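Local coordinates for amino Transferase (Eubacterium rectale, PDB 3ELE) that transfers amino groups with pyridoxal-5'-phosphate as cofactor, probably between amino acids and keto acids, as a class I and II aminotransferase, at the interface of chains A and B. Residues are numbered along the deposited sequence; one frame, centred on the assembly and turned at random. Chains: chain A/B, Amino Transferase.

The interface of chains A and B. Residues chain A 118-119, 267, 271-272, 275; chain B 4-5, 8-9.
With chi1 at -64°, B:Val4 sets CG1 anti to its carbonyl carbon and turns its two methyl branches to different partners on chain A, while A:Glu271, its CG anti to the backbone N, extends alongside the valine from helix 269-282. The CG1 branch points towards A:Leu272, where CD1 lies 3.5 Å from B:Val4 CG1, a tight carbon pair. A:Leu119 CD2 lies farther off, and the approach of the A:Tyr267 phenol OH to CG1 is doubtfully short. The other branch, CG2, meets A:Glu271 CG at 3.8 Å, the two side chains running past each other in opposite directions. At the branch point, the methyl CB of A:Ala275 is 3.7 Å from B:Val4 CB. Together these contacts make a small, largely apolar socket, consistent with the 77 Å² of B:Val4 that chain A hides.

The polar evidence lies next to the valine. B:Asn5 N donates to A:Ala118 O, in the last turn of helix 108-119, at 2.9 Å; the bond is nearly straight (177° at H), with the donor N tilted slightly from the carbonyl plane of A:Ala118. Within chain A, the A:Tyr267 hydroxyl OH donates to carboxylate oxygen OE2 of A:Glu271 at 2.9 Å, on the anti side of OE2 and 30° out of the carboxylate plane, which ties the socket's rim together. An alanine in place of A:Glu271 would probably leave the tyrosine hydroxyl without this acceptor and open a gap beside B:Val4 CG2.

Farther along, B:Tyr9 lays ring carbon CD1 3.5 Å from A:Glu271 O, with CE1 near A:Glu271 CA, and the two side chains cross at about a right angle. B:Asn5 OD1 accepts from B:Met8 N (selenomethionine) at 3.1 Å, capping the start of helix 6-13. The patch thus docks the N-terminal segment of one subunit onto the other, and its two-fold twin repeats this, probably helping to hold the dimer usual in this family.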
loop_
_atom_site.group_PDB
_atom_site.type_symbol
_atom_site.label_atom_id
_atom_site.label_comp_id
_atom_site.label_asym_id
_atom_site.label_seq_id
_atom_site.Cartn_x
_atom_site.Cartn_y
_atom_site.Cartn_z
ATOM N N ALA A 118 -11.999 7.765 2.310
ATOM C CA ALA A 118 -12.164 9.103 2.909
ATOM C C ALA A 118 -13.575 9.660 2.737
ATOM O O ALA A 118 -14.097 10.307 3.619
ATOM C CB ALA A 118 -11.133 10.102 2.318
ATOM N N LEU A 119 -14.180 9.403 1.587
ATOM C CA LEU A 119 -15.516 9.921 1.289
ATOM C C LEU A 119 -16.702 9.066 1.752
ATOM O O LEU A 119 -17.772 9.614 1.847
ATOM C CB LEU A 119 -15.628 10.233 -0.214
ATOM C CG LEU A 119 -14.762 11.410 -0.682
ATOM C CD1 LEU A 119 -14.861 11.531 -2.162
ATOM C CD2 LEU A 119 -15.220 12.730 -0.008
ATOM N N TYR A 267 -14.657 22.150 -0.861
ATOM C CA TYR A 267 -15.519 22.708 0.215
ATOM C C TYR A 267 -14.755 23.056 1.516
ATOM O O TYR A 267 -15.012 24.091 2.126
ATOM C CB TYR A 267 -16.724 21.750 0.515
ATOM C CG TYR A 267 -16.314 20.553 1.350
ATOM C CD1 TYR A 267 -15.478 19.539 0.815
ATOM C CD2 TYR A 267 -16.639 20.482 2.703
ATOM C CE1 TYR A 267 -15.032 18.473 1.608
ATOM C CE2 TYR A 267 -16.199 19.417 3.493
ATOM C CZ TYR A 267 -15.396 18.412 2.930
ATOM O OH TYR A 267 -14.962 17.352 3.694
ATOM N N GLU A 271 -10.130 19.757 6.041
ATOM C CA GLU A 271 -10.933 18.601 6.466
ATOM C C GLU A 271 -10.815 17.383 5.549
ATOM O O GLU A 271 -10.724 16.247 6.041
ATOM C CB GLU A 271 -12.407 18.977 6.573
ATOM C CG GLU A 271 -13.327 17.837 6.985
ATOM C CD GLU A 271 -14.729 18.315 7.186
ATOM O OE1 GLU A 271 -14.911 19.123 8.097
ATOM O OE2 GLU A 271 -15.628 17.882 6.436
ATOM N N LEU A 272 -10.908 17.621 4.241
ATOM C CA LEU A 272 -10.806 16.559 3.233
ATOM C C LEU A 272 -9.390 15.998 3.164
ATOM O O LEU A 272 -9.200 14.786 3.000
ATOM C CB LEU A 272 -11.258 17.066 1.850
ATOM C CG LEU A 272 -11.280 16.043 0.688
ATOM C CD1 LEU A 272 -12.047 14.772 1.037
ATOM C CD2 LEU A 272 -11.842 16.692 -0.591
ATOM N N ALA A 275 -8.966 13.675 6.034
ATOM C CA ALA A 275 -9.617 12.366 5.752
ATOM C C ALA A 275 -8.803 11.505 4.760
ATOM O O ALA A 275 -8.773 10.285 4.864
ATOM C CB ALA A 275 -11.032 12.560 5.257
ATOM N N VAL B 4 -16.956 14.181 4.939
ATOM C CA VAL B 4 -16.065 13.023 4.864
ATOM C C VAL B 4 -16.391 12.044 6.008
ATOM O O VAL B 4 -17.216 12.340 6.883
ATOM C CB VAL B 4 -14.560 13.450 4.922
ATOM C CG1 VAL B 4 -14.199 14.302 3.707
ATOM C CG2 VAL B 4 -14.236 14.177 6.217
ATOM N N ASN B 5 -15.755 10.879 5.984
ATOM C CA ASN B 5 -15.881 9.914 7.072
ATOM C C ASN B 5 -15.195 10.545 8.286
ATOM O O ASN B 5 -14.007 10.878 8.202
ATOM C CB ASN B 5 -15.211 8.593 6.689
ATOM C CG ASN B 5 -15.401 7.496 7.749
ATOM O OD1 ASN B 5 -14.884 7.594 8.859
ATOM N ND2 ASN B 5 -16.096 6.427 7.379
HETATM N N MSE B 8 -12.090 8.735 9.683
HETATM C CA MSE B 8 -10.924 8.986 8.824
HETATM C C MSE B 8 -10.414 10.409 9.055
HETATM O O MSE B 8 -9.218 10.607 9.107
HETATM C CB MSE B 8 -11.247 8.764 7.352
HETATM C CG MSE B 8 -11.663 7.356 7.002
HETATM SE SE MSE B 8 -10.397 6.042 7.435
HETATM C CE MSE B 8 -10.999 5.510 9.206
ATOM N N TYR B 9 -11.318 11.381 9.215
ATOM C CA TYR B 9 -10.914 12.738 9.584
ATOM C C TYR B 9 -10.061 12.736 10.880
ATOM O O TYR B 9 -8.930 13.247 10.865
ATOM C CB TYR B 9 -12.109 13.679 9.734
ATOM C CG TYR B 9 -11.693 14.999 10.316
ATOM C CD1 TYR B 9 -10.948 15.900 9.559
ATOM C CD2 TYR B 9 -12.025 15.351 11.648
ATOM C CE1 TYR B 9 -10.533 17.134 10.103
ATOM C CE2 TYR B 9 -11.614 16.572 12.190
ATOM C CZ TYR B 9 -10.862 17.453 11.416
ATOM O OH TYR B 9 -10.469 18.669 11.925
#